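Local coordinates for maltose ABC transporter, periplasmic maltose-binding protein (Thermotoga maritima, PDB 2GHB) that probably binds maltose and related sugars in the periplasm and hands them to the membrane components of an ABC transporter, at residues Glu109-Ile114 / Met225-Pro230; Asn86-Ala91 / Ser324-Ile329; Gln18-Glu23 / Lys289-Arg294; Thr6-Glu11 / Glu33-Asn38. All coordinates share one frame; numbering follows the deposited sequence. Where two conformers were deposited one is given.

Contact 1 (Glu109-Ile114 / Met225-Pro230); sequences EAIALI and MIINGP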
# COMPACT_ATOMS: atom_id res chain seq x y z
N GLU A 109 1.69 3.52 0.12
CA GLU A 109 1.12 3.61 -1.22
C GLU A 109 -0.21 2.88 -1.22
O GLU A 109 -0.25 1.68 -0.95
CB GLU A 109 2.04 2.92 -2.21
CG GLU A 109 1.74 3.26 -3.67
CD GLU A 109 2.79 2.69 -4.61
OE1 GLU A 109 3.00 1.46 -4.60
OE2 GLU A 109 3.42 3.48 -5.34
N ALA A 110 -1.30 3.60 -1.48
CA ALA A 110 -2.60 2.95 -1.72
C ALA A 110 -3.44 3.71 -2.75
O ALA A 110 -3.14 4.87 -3.08
CB ALA A 110 -3.35 2.78 -0.44
N ILE A 111 -4.47 3.03 -3.28
CA ILE A 111 -5.36 3.65 -4.27
C ILE A 111 -6.41 4.47 -3.53
O ILE A 111 -6.69 4.27 -2.33
CB ILE A 111 -5.98 2.62 -5.27
CG1 ILE A 111 -6.97 1.66 -4.56
CG2 ILE A 111 -4.89 1.87 -6.01
CD1 ILE A 111 -7.33 0.38 -5.38
N ALA A 112 -6.97 5.44 -4.26
CA ALA A 112 -8.08 6.27 -3.74
C ALA A 112 -8.97 6.77 -4.87
O ALA A 112 -8.73 6.49 -6.04
CB ALA A 112 -7.52 7.45 -2.94
N LEU A 113 -9.99 7.55 -4.51
CA LEU A 113 -10.86 8.17 -5.53
C LEU A 113 -10.14 9.32 -6.23
O LEU A 113 -9.76 10.31 -5.60
CB LEU A 113 -12.16 8.69 -4.92
CG LEU A 113 -13.19 9.22 -5.95
CD1 LEU A 113 -13.81 8.08 -6.73
CD2 LEU A 113 -14.26 10.03 -5.27
N ILE A 114 -9.93 9.15 -7.53
CA ILE A 114 -9.44 10.22 -8.38
C ILE A 114 -10.59 10.62 -9.32
O ILE A 114 -11.22 9.76 -9.94
CB ILE A 114 -8.24 9.76 -9.19
CG1 ILE A 114 -7.23 9.06 -8.27
CG2 ILE A 114 -7.60 10.97 -9.92
CD1 ILE A 114 -5.99 8.64 -8.98
N MET A 225 -14.63 9.59 -12.75
CA MET A 225 -14.22 9.05 -11.45
C MET A 225 -13.54 7.70 -11.65
O MET A 225 -14.09 6.82 -12.32
CB MET A 225 -15.43 8.88 -10.53
CG MET A 225 -16.04 10.16 -10.04
SD MET A 225 -17.47 9.90 -9.02
CE MET A 225 -18.61 9.19 -10.21
N ILE A 226 -12.34 7.55 -11.08
CA ILE A 226 -11.64 6.27 -11.09
C ILE A 226 -11.04 5.96 -9.71
O ILE A 226 -11.07 6.79 -8.81
CB ILE A 226 -10.55 6.21 -12.20
CG1 ILE A 226 -9.47 7.28 -12.00
CG2 ILE A 226 -11.19 6.38 -13.55
CD1 ILE A 226 -8.17 6.96 -12.66
N ILE A 227 -10.56 4.74 -9.54
CA ILE A 227 -9.87 4.35 -8.30
C ILE A 227 -8.49 3.91 -8.69
O ILE A 227 -8.32 2.88 -9.34
CB ILE A 227 -10.60 3.24 -7.56
CG1 ILE A 227 -11.92 3.79 -7.02
CG2 ILE A 227 -9.68 2.65 -6.44
CD1 ILE A 227 -12.82 2.73 -6.40
N ASN A 228 -7.49 4.69 -8.29
CA ASN A 228 -6.11 4.51 -8.72
C ASN A 228 -5.17 5.13 -7.71
O ASN A 228 -5.60 5.82 -6.79
CB ASN A 228 -5.90 5.15 -10.11
CG ASN A 228 -4.79 4.48 -10.92
OD1 ASN A 228 -4.09 3.57 -10.44
ND2 ASN A 228 -4.61 4.93 -12.18
N GLY A 229 -3.87 4.87 -7.85
CA GLY A 229 -2.89 5.34 -6.87
C GLY A 229 -2.07 6.55 -7.29
O GLY A 229 -2.27 7.10 -8.38
N PRO A 230 -1.12 6.96 -6.43
CA PRO A 230 -0.31 8.16 -6.63
C PRO A 230 0.59 8.14 -7.86
O PRO A 230 0.90 9.21 -8.38
CB PRO A 230 0.54 8.22 -5.35
CG PRO A 230 -0.20 7.40 -4.36
CD PRO A 230 -0.78 6.30 -5.16
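Ala112 to Ile114 and Ile226 to Asn228 form an antiparallel strand pair inside the mixed sheet of a periplasmic solute-binding protein, joining the end of the long strand 100-116 to the short strand 225-228. Two hydrogen-bonded pairs, Ala112 with Asn228 and Ile114 with Ile226, enclose the non-hydrogen-bonded pair of Leu113 and Ile227. The four N-H...O bonds differ in quality. Ile226 N meets Ile114 O at 2.7 Å, almost straight at its hydrogen, whereas Ala112 N sits well above the carbonyl plane of Asn228, 2.9 Å from its O. Beyond the bridges the Pro230 ring comes up to the Ala110 carbonyl, CD 3.5 Å from Ala110 O.

Ile111 packs most tightly. Its CG1 falls between the backbone N and the carbonyl carbon (chi1 67°), and from there both CG1 and CD1 press on the Ile227 CG2 methyl at 3.4 Å, nearer than carbons usually come. The other branch, CG2, rests on the Asn228-Gly229 peptide, 3.7 Å from Gly229 N. With an alanine here, both branches are gone, and the Ile227 methyl would probably face a gap while the Asn228-Gly229 peptide lost its cover.

The face bearing Ile114, Ile226 and Asn228 lies against helix 211-219, and Asn228 ND2 bonds to the hydroxyls of Tyr236 and Tyr211, so the buried amide nitrogen is satisfied, while Asn228 OD1 takes a weak bond from Gly229 N. On this face Ile114 crosses the Asn228 side chain, its CD1 resting 3.7 Å from Asn228 CB.

Contact 2 (Asn86-Ala91 / Ser324-Ile329); sequences NFYETA and SAANGI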
# COMPACT_ATOMS: atom_id res chain seq x y z
N ASN A 86 3.49 7.89 16.80
CA ASN A 86 3.24 8.89 15.76
C ASN A 86 3.21 8.33 14.32
O ASN A 86 3.07 9.06 13.34
CB ASN A 86 4.27 10.01 15.89
CG ASN A 86 4.11 10.81 17.20
OD1 ASN A 86 5.04 10.91 18.01
ND2 ASN A 86 2.96 11.41 17.39
N PHE A 87 3.33 7.01 14.20
CA PHE A 87 3.30 6.36 12.91
C PHE A 87 1.91 5.80 12.69
O PHE A 87 1.26 5.41 13.65
CB PHE A 87 4.32 5.23 12.88
CG PHE A 87 5.73 5.69 12.70
CD1 PHE A 87 6.36 5.61 11.48
CD2 PHE A 87 6.45 6.20 13.79
CE1 PHE A 87 7.70 6.03 11.33
CE2 PHE A 87 7.77 6.60 13.64
CZ PHE A 87 8.39 6.52 12.41
N TYR A 88 1.45 5.76 11.44
CA TYR A 88 0.20 5.05 11.09
C TYR A 88 0.27 3.55 11.43
O TYR A 88 1.27 2.86 11.10
CB TYR A 88 -0.12 5.20 9.60
CG TYR A 88 -0.53 6.61 9.24
CD1 TYR A 88 -1.81 7.08 9.54
CD2 TYR A 88 0.36 7.46 8.63
CE1 TYR A 88 -2.20 8.41 9.23
CE2 TYR A 88 -0.00 8.78 8.30
CZ TYR A 88 -1.27 9.24 8.62
OH TYR A 88 -1.60 10.52 8.30
N GLU A 89 -0.80 3.04 12.04
CA GLU A 89 -0.81 1.66 12.51
C GLU A 89 -0.52 0.73 11.36
O GLU A 89 0.25 -0.21 11.50
CB GLU A 89 -2.16 1.27 13.14
CG GLU A 89 -2.54 2.10 14.41
CD GLU A 89 -3.81 1.58 15.12
OE1 GLU A 89 -4.42 0.56 14.65
OE2 GLU A 89 -4.18 2.21 16.16
N THR A 90 -1.09 1.00 10.19
CA THR A 90 -0.93 0.05 9.07
C THR A 90 0.48 0.04 8.46
O THR A 90 0.88 -0.94 7.85
CB THR A 90 -2.02 0.22 7.97
OG1 THR A 90 -1.67 1.28 7.08
CG2 THR A 90 -3.36 0.52 8.57
N ALA A 91 1.22 1.12 8.63
CA ALA A 91 2.62 1.20 8.23
C ALA A 91 3.50 0.31 9.13
O ALA A 91 4.39 -0.37 8.66
CB ALA A 91 3.11 2.64 8.30
N SER A 324 -6.67 7.26 2.77
CA SER A 324 -7.05 5.97 2.19
C SER A 324 -6.10 4.89 2.73
O SER A 324 -6.54 3.84 3.27
CB SER A 324 -7.02 6.09 0.65
OG SER A 324 -7.56 4.96 -0.01
N ALA A 325 -4.80 5.16 2.61
CA ALA A 325 -3.78 4.22 3.09
C ALA A 325 -3.93 3.92 4.60
O ALA A 325 -3.84 2.78 5.02
CB ALA A 325 -2.38 4.72 2.76
N ALA A 326 -4.18 4.94 5.41
CA ALA A 326 -4.36 4.78 6.87
C ALA A 326 -5.48 3.82 7.22
O ALA A 326 -5.39 3.11 8.22
CB ALA A 326 -4.61 6.17 7.55
N ASN A 327 -6.55 3.79 6.40
CA ASN A 327 -7.68 2.86 6.58
C ASN A 327 -7.44 1.51 5.95
O ASN A 327 -8.20 0.59 6.15
CB ASN A 327 -8.99 3.43 5.95
CG ASN A 327 -9.61 4.51 6.77
OD1 ASN A 327 -9.47 4.52 8.00
ND2 ASN A 327 -10.31 5.44 6.12
N GLY A 328 -6.37 1.39 5.17
CA GLY A 328 -6.09 0.17 4.47
C GLY A 328 -5.48 -0.96 5.29
O GLY A 328 -5.29 -0.85 6.51
N ILE A 329 -5.16 -2.03 4.57
CA ILE A 329 -4.63 -3.28 5.08
C ILE A 329 -3.36 -3.60 4.30
O ILE A 329 -3.39 -3.64 3.06
CB ILE A 329 -5.68 -4.39 4.83
CG1 ILE A 329 -6.89 -4.11 5.73
CG2 ILE A 329 -5.11 -5.74 5.11
CD1 ILE A 329 -8.04 -4.72 5.30
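Tyr88 and Thr90 approach the last turn of helix 316-327 from one neighbouring loop and helix start, and each meets it in a different manner. The Tyr88 ring comes obliquely to Ala326, whose CB methyl touches the side of the ring carrying CD1 and CE1; CD1 is 3.6 Å from Ala326 CB. Tyr88 occupies the N-cap position of helix 89-94, and its ring is also packed by Met108 and by Lys306 and Leu309 of helix 306-312, so the alanine methyl is one wall of a larger nest.

Thr90, two residues further on, directs both of its branches at backbone carbonyls. With chi1 at 83°, OG1 lies between the backbone N and the carbonyl carbon and makes a weak hydrogen bond to Ala325 O, at 3.3 Å. That oxygen is already taken within the helix turn by Gly328 N, 2.9 Å away, so the hydroxyl is a second, looser donor. The same rotation turns CG2 toward the chain beyond: the methyl is 3.1 Å from Gly328 O and 3.3 Å from Ala326 O, close enough that a small methyl is packed hard against two acceptors.

Past this turn the chain enters strand 329-330, where Ile329 pairs through its backbone with Pro259 and Val261, while Ser324 OG bonds to Ile111 O. The segments therefore meet beside the central sheet, in a region consistent with the linkers between lobes in this family. Chemically, one weak hydroxyl bond to a carbonyl already used by Gly328 N stands beside methyl contacts, which implies that little directional bonding joins the two segments.

Contact 3 (Gln18-Glu23 / Lys289-Arg294); sequences QKLGEE and KETMYR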
# COMPACT_ATOMS: atom_id res chain seq x y z
N GLN A 18 23.36 10.87 4.25
CA GLN A 18 24.76 11.32 4.42
C GLN A 18 24.84 12.41 5.50
O GLN A 18 25.63 12.30 6.45
CB GLN A 18 25.36 11.79 3.08
CG GLN A 18 26.82 12.26 3.11
CD GLN A 18 27.81 11.15 3.43
OE1 GLN A 18 27.67 10.02 2.95
NE2 GLN A 18 28.81 11.46 4.23
N LYS A 19 24.04 13.47 5.39
CA LYS A 19 24.10 14.53 6.43
C LYS A 19 23.74 14.02 7.84
O LYS A 19 24.42 14.35 8.85
CB LYS A 19 23.24 15.74 6.04
CG LYS A 19 23.87 16.58 4.93
CD LYS A 19 22.78 17.25 4.03
CE LYS A 19 23.38 18.11 2.88
NZ LYS A 19 23.34 17.48 1.49
N LEU A 20 22.70 13.20 7.92
CA LEU A 20 22.26 12.62 9.19
C LEU A 20 23.36 11.73 9.81
O LEU A 20 23.55 11.72 11.05
CB LEU A 20 20.98 11.82 8.96
CG LEU A 20 20.16 11.34 10.14
CD1 LEU A 20 19.46 12.50 10.85
CD2 LEU A 20 19.13 10.33 9.65
N GLY A 21 24.05 10.96 8.97
CA GLY A 21 25.13 10.10 9.44
C GLY A 21 26.30 10.88 10.03
O GLY A 21 26.99 10.41 10.96
N GLU A 22 26.52 12.07 9.48
CA GLU A 22 27.54 12.99 9.96
C GLU A 22 27.19 13.44 11.38
O GLU A 22 28.05 13.40 12.27
CB GLU A 22 27.77 14.15 8.97
CG GLU A 22 28.61 13.69 7.78
CD GLU A 22 28.46 14.54 6.51
OE1 GLU A 22 27.88 15.64 6.56
OE2 GLU A 22 28.94 14.09 5.45
N GLU A 23 25.92 13.78 11.60
CA GLU A 23 25.43 14.03 12.96
C GLU A 23 25.63 12.83 13.88
O GLU A 23 25.98 13.00 15.05
CB GLU A 23 23.93 14.30 13.00
CG GLU A 23 23.40 15.31 12.07
CD GLU A 23 21.92 15.56 12.29
OE1 GLU A 23 21.45 15.38 13.44
OE2 GLU A 23 21.24 15.95 11.31
N LYS A 289 10.58 12.71 13.43
CA LYS A 289 9.63 13.52 12.68
C LYS A 289 10.33 14.41 11.67
O LYS A 289 9.96 14.44 10.51
CB LYS A 289 8.80 14.39 13.64
CG LYS A 289 7.82 15.32 12.91
CD LYS A 289 7.01 16.13 13.87
CE LYS A 289 7.78 17.34 14.35
NZ LYS A 289 6.97 17.98 15.44
N GLU A 290 11.38 15.09 12.11
CA GLU A 290 12.11 16.04 11.29
C GLU A 290 12.82 15.36 10.12
O GLU A 290 12.86 15.88 9.00
CB GLU A 290 13.16 16.76 12.16
CG GLU A 290 12.61 17.31 13.46
CD GLU A 290 12.85 16.41 14.69
OE1 GLU A 290 12.91 15.18 14.54
OE2 GLU A 290 12.96 16.95 15.81
N THR A 291 13.38 14.19 10.38
CA THR A 291 14.04 13.42 9.32
C THR A 291 13.04 12.88 8.30
O THR A 291 13.28 12.91 7.09
CB THR A 291 14.80 12.22 9.92
OG1 THR A 291 15.70 12.69 10.92
CG2 THR A 291 15.56 11.48 8.81
N MET A 292 11.95 12.35 8.81
CA MET A 292 10.87 11.82 7.96
C MET A 292 10.25 12.92 7.09
O MET A 292 9.85 12.68 5.95
CB MET A 292 9.82 11.14 8.83
CG MET A 292 10.21 9.74 9.37
SD MET A 292 10.33 8.53 8.04
CE MET A 292 11.10 7.10 8.88
N TYR A 293 10.20 14.13 7.62
CA TYR A 293 9.74 15.30 6.85
C TYR A 293 10.70 15.66 5.73
O TYR A 293 10.28 15.89 4.60
CB TYR A 293 9.45 16.49 7.79
CG TYR A 293 9.04 17.77 7.07
CD1 TYR A 293 7.73 17.97 6.64
CD2 TYR A 293 9.97 18.75 6.81
CE1 TYR A 293 7.38 19.15 5.96
CE2 TYR A 293 9.63 19.92 6.16
CZ TYR A 293 8.34 20.10 5.73
OH TYR A 293 8.05 21.27 5.08
N ARG A 294 11.98 15.71 6.03
CA ARG A 294 13.03 15.86 5.00
C ARG A 294 12.97 14.78 3.92
O ARG A 294 13.13 15.04 2.73
CB ARG A 294 14.43 15.88 5.65
CG ARG A 294 14.79 17.23 6.27
CD ARG A 294 15.97 17.13 7.24
NE ARG A 294 17.21 16.62 6.68
CZ ARG A 294 18.11 15.88 7.34
NH1 ARG A 294 17.90 15.50 8.59
NH2 ARG A 294 19.25 15.48 6.71
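Lys19, Leu20 and Glu23 form the side of helix 14-28 that meets Thr291 and Arg294 of helix 289-298. Helix 14-28 is the crossover helix of the first beta-alpha-beta unit of this solute-binding fold, and the two helices run nearly antiparallel (158°). Their segment axes stay 12.3 Å apart, so only side chains meet, Leu20 with Thr291 and the long Arg294 with its neighbours.

Lys19 comes first and contributes only the root of its chain. Its CB lies 4.1 Å from Arg294 NH2, approached obliquely, and the chain, bent at chi2 and chi4, then leads away, so that Lys19 NZ ends up 6.9 Å from Arg294 NH2.

Leu20 is the central residue. Its CG stands opposite the backbone N (chi1 -168°), which sends the forked end straight across to Thr291, tip to tip. CD1 meets Thr291 OG1 and CD2 meets Thr291 CG2, each at 3.8 Å. The hydroxyl itself is satisfied elsewhere, by Phe285 O. Leu20 CD1 also lies at the edge of the Arg294 guanidinium, near its plane, while Phe281, Phe285 and Ile286 of helix 275-286 also pack against the same leucine.

Glu23, one turn after Lys19, brings a carboxylate toward the arginine, whose chain bends at chi3. The pairing stops short of a salt bridge: the opposite charges may still attract weakly, but Glu23 OE2 remains 4.3 Å from Arg294 NH1, well out of the guanidinium plane, with no N-H pointing at it.

Contact 4 (Thr6-Glu11 / Glu33-Asn38); sequences TIWCSE and EVQYVN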
# COMPACT_ATOMS: atom_id res chain seq x y z
N THR A 6 27.07 0.85 7.25
CA THR A 6 26.80 0.98 5.85
C THR A 6 25.28 0.91 5.68
O THR A 6 24.62 0.10 6.33
CB THR A 6 27.49 -0.15 5.06
OG1 THR A 6 28.92 -0.05 5.24
CG2 THR A 6 27.16 -0.04 3.58
N ILE A 7 24.74 1.77 4.81
CA ILE A 7 23.33 1.84 4.52
C ILE A 7 23.16 1.77 3.02
O ILE A 7 23.83 2.50 2.30
CB ILE A 7 22.70 3.18 4.99
CG1 ILE A 7 23.05 3.46 6.45
CG2 ILE A 7 21.16 3.17 4.80
CD1 ILE A 7 22.37 4.71 7.01
N TRP A 8 22.29 0.88 2.56
CA TRP A 8 21.85 0.87 1.17
C TRP A 8 20.48 1.54 1.12
O TRP A 8 19.52 1.08 1.78
CB TRP A 8 21.74 -0.55 0.61
CG TRP A 8 23.04 -1.32 0.60
CD1 TRP A 8 24.32 -0.81 0.68
CD2 TRP A 8 23.20 -2.74 0.46
NE1 TRP A 8 25.24 -1.82 0.62
CE2 TRP A 8 24.58 -3.02 0.49
CE3 TRP A 8 22.30 -3.81 0.34
CZ2 TRP A 8 25.09 -4.31 0.38
CZ3 TRP A 8 22.81 -5.11 0.24
CH2 TRP A 8 24.19 -5.34 0.26
N CYS A 9 20.37 2.60 0.32
CA CYS A 9 19.18 3.45 0.34
C CYS A 9 18.76 3.81 -1.08
O CYS A 9 19.39 3.39 -2.05
CB CYS A 9 19.47 4.69 1.20
SG CYS A 9 20.60 5.90 0.41
N SER A 10 17.68 4.58 -1.22
CA SER A 10 17.25 5.04 -2.54
C SER A 10 17.99 6.31 -2.95
O SER A 10 18.64 6.95 -2.13
CB SER A 10 15.76 5.29 -2.54
OG SER A 10 15.50 6.55 -1.95
N GLU A 11 17.88 6.68 -4.22
CA GLU A 11 18.69 7.77 -4.76
C GLU A 11 18.32 9.09 -4.11
O GLU A 11 19.18 9.88 -3.79
CB GLU A 11 18.51 7.86 -6.26
CG GLU A 11 19.67 8.52 -6.98
CD GLU A 11 19.61 8.29 -8.47
OE1 GLU A 11 18.49 8.06 -8.97
OE2 GLU A 11 20.68 8.33 -9.11
N GLU A 33 28.53 5.23 6.14
CA GLU A 33 28.76 5.16 4.71
C GLU A 33 27.41 4.89 4.05
O GLU A 33 26.68 4.01 4.49
CB GLU A 33 29.82 4.06 4.46
CG GLU A 33 29.75 3.32 3.18
CD GLU A 33 30.78 2.18 3.15
OE1 GLU A 33 31.97 2.52 3.13
OE2 GLU A 33 30.40 0.97 3.17
N VAL A 34 27.06 5.66 3.02
CA VAL A 34 25.70 5.67 2.46
C VAL A 34 25.77 5.45 0.97
O VAL A 34 26.46 6.17 0.30
CB VAL A 34 24.96 7.01 2.73
CG1 VAL A 34 23.61 7.00 2.07
CG2 VAL A 34 24.80 7.24 4.22
N GLN A 35 25.05 4.45 0.48
CA GLN A 35 25.16 3.99 -0.91
C GLN A 35 23.77 3.79 -1.57
O GLN A 35 22.93 3.08 -1.04
CB GLN A 35 25.94 2.65 -0.89
CG GLN A 35 26.34 2.10 -2.21
CD GLN A 35 27.01 0.73 -2.11
OE1 GLN A 35 27.61 0.36 -1.08
NE2 GLN A 35 26.88 -0.05 -3.18
N TYR A 36 23.53 4.42 -2.71
CA TYR A 36 22.32 4.15 -3.49
C TYR A 36 22.40 2.76 -4.11
O TYR A 36 23.38 2.43 -4.78
CB TYR A 36 22.11 5.21 -4.57
CG TYR A 36 21.22 4.79 -5.72
CD1 TYR A 36 19.98 4.22 -5.49
CD2 TYR A 36 21.62 4.95 -7.04
CE1 TYR A 36 19.16 3.83 -6.53
CE2 TYR A 36 20.81 4.56 -8.09
CZ TYR A 36 19.58 4.00 -7.83
OH TYR A 36 18.74 3.59 -8.86
N VAL A 37 21.40 1.94 -3.83
CA VAL A 37 21.21 0.65 -4.48
C VAL A 37 19.74 0.61 -4.92
O VAL A 37 18.86 0.91 -4.12
CB VAL A 37 21.54 -0.53 -3.53
CG1 VAL A 37 21.40 -1.89 -4.25
CG2 VAL A 37 22.97 -0.38 -2.97
N ASN A 38 19.53 0.35 -6.20
CA ASN A 38 18.25 -0.06 -6.81
C ASN A 38 17.42 -1.05 -5.95
O ASN A 38 17.96 -2.02 -5.45
CB ASN A 38 18.62 -0.68 -8.17
CG ASN A 38 17.48 -1.42 -8.85
OD1 ASN A 38 16.63 -2.03 -8.19
ND2 ASN A 38 17.48 -1.39 -10.18
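Thr6 turns its hydroxyl to the side of its own backbone N (chi1 -61°), while Glu33 runs extended beyond CG, and the two chains end side by side with Thr6 OG1 giving a hydrogen bond of 2.7 Å to Glu33 OE2. The hydroxyl reaches that oxygen from above the carboxylate plane. OE1 of the same carboxylate forms a long, weak ion pair with Lys4. A valine in place of Thr6 would probably leave Glu33 OE2 without this donor and its carboxylate freer to rotate.

Behind these side chains is a parallel strand pair, the two strands of a right-handed beta-alpha-beta crossover through helix 14-28. Ile7 and Cys9 bond to segment 33-38 with both N and O: Ile7 N to Glu33 O is 3.0 Å, Gln35 N to Ile7 O and Cys9 N to Gln35 O are each 2.9 Å, and Val37 N to Cys9 O is 3.1 Å. Ile7 and Val34 share the face opposite Thr6. Cys9 SG touches Val34 CG1 at 3.6 Å, and Cys9 and Val34 both pack on Leu17 of the crossover helix.

Trp8 receives Val37 CG2 over its five-membered ring as a CH-pi contact. Tyr36, with CG anti to its N (chi1 159°), lays its ring across Glu11. Glu11 CB sits over the ring centre, 4.0 Å from the centroid, and the carboxylate stacks on the same ring with planes 19° apart, while Cys9 O lies at the ring edge.

Overall arrangement
From the N terminus, contact 4 closes the first and shortest loop, Thr6 to Asn38, by pairing the strands at either end of helix 14-28. Contact 3 starts on that helix and closes only at Lys289-Arg294, so it crosses contact 4; the two touch where Gln18 N packs on Val34 CG2. Contact 2 opens at Asn86 and closes last, thus crossing contact 3 as well. Contact 1 lies wholly within the spans of contacts 2 and 3, and meets contact 2 where Ile111 O faces Ser324 OG. Contact 4 pairs strands of the mixed sheet, as contact 1 does with 100-116 and 225-228; contact 3 ties helix 14-28 to helix 289-298, and contact 2 sets the start of helix 89-94 against the end of helix 316-327.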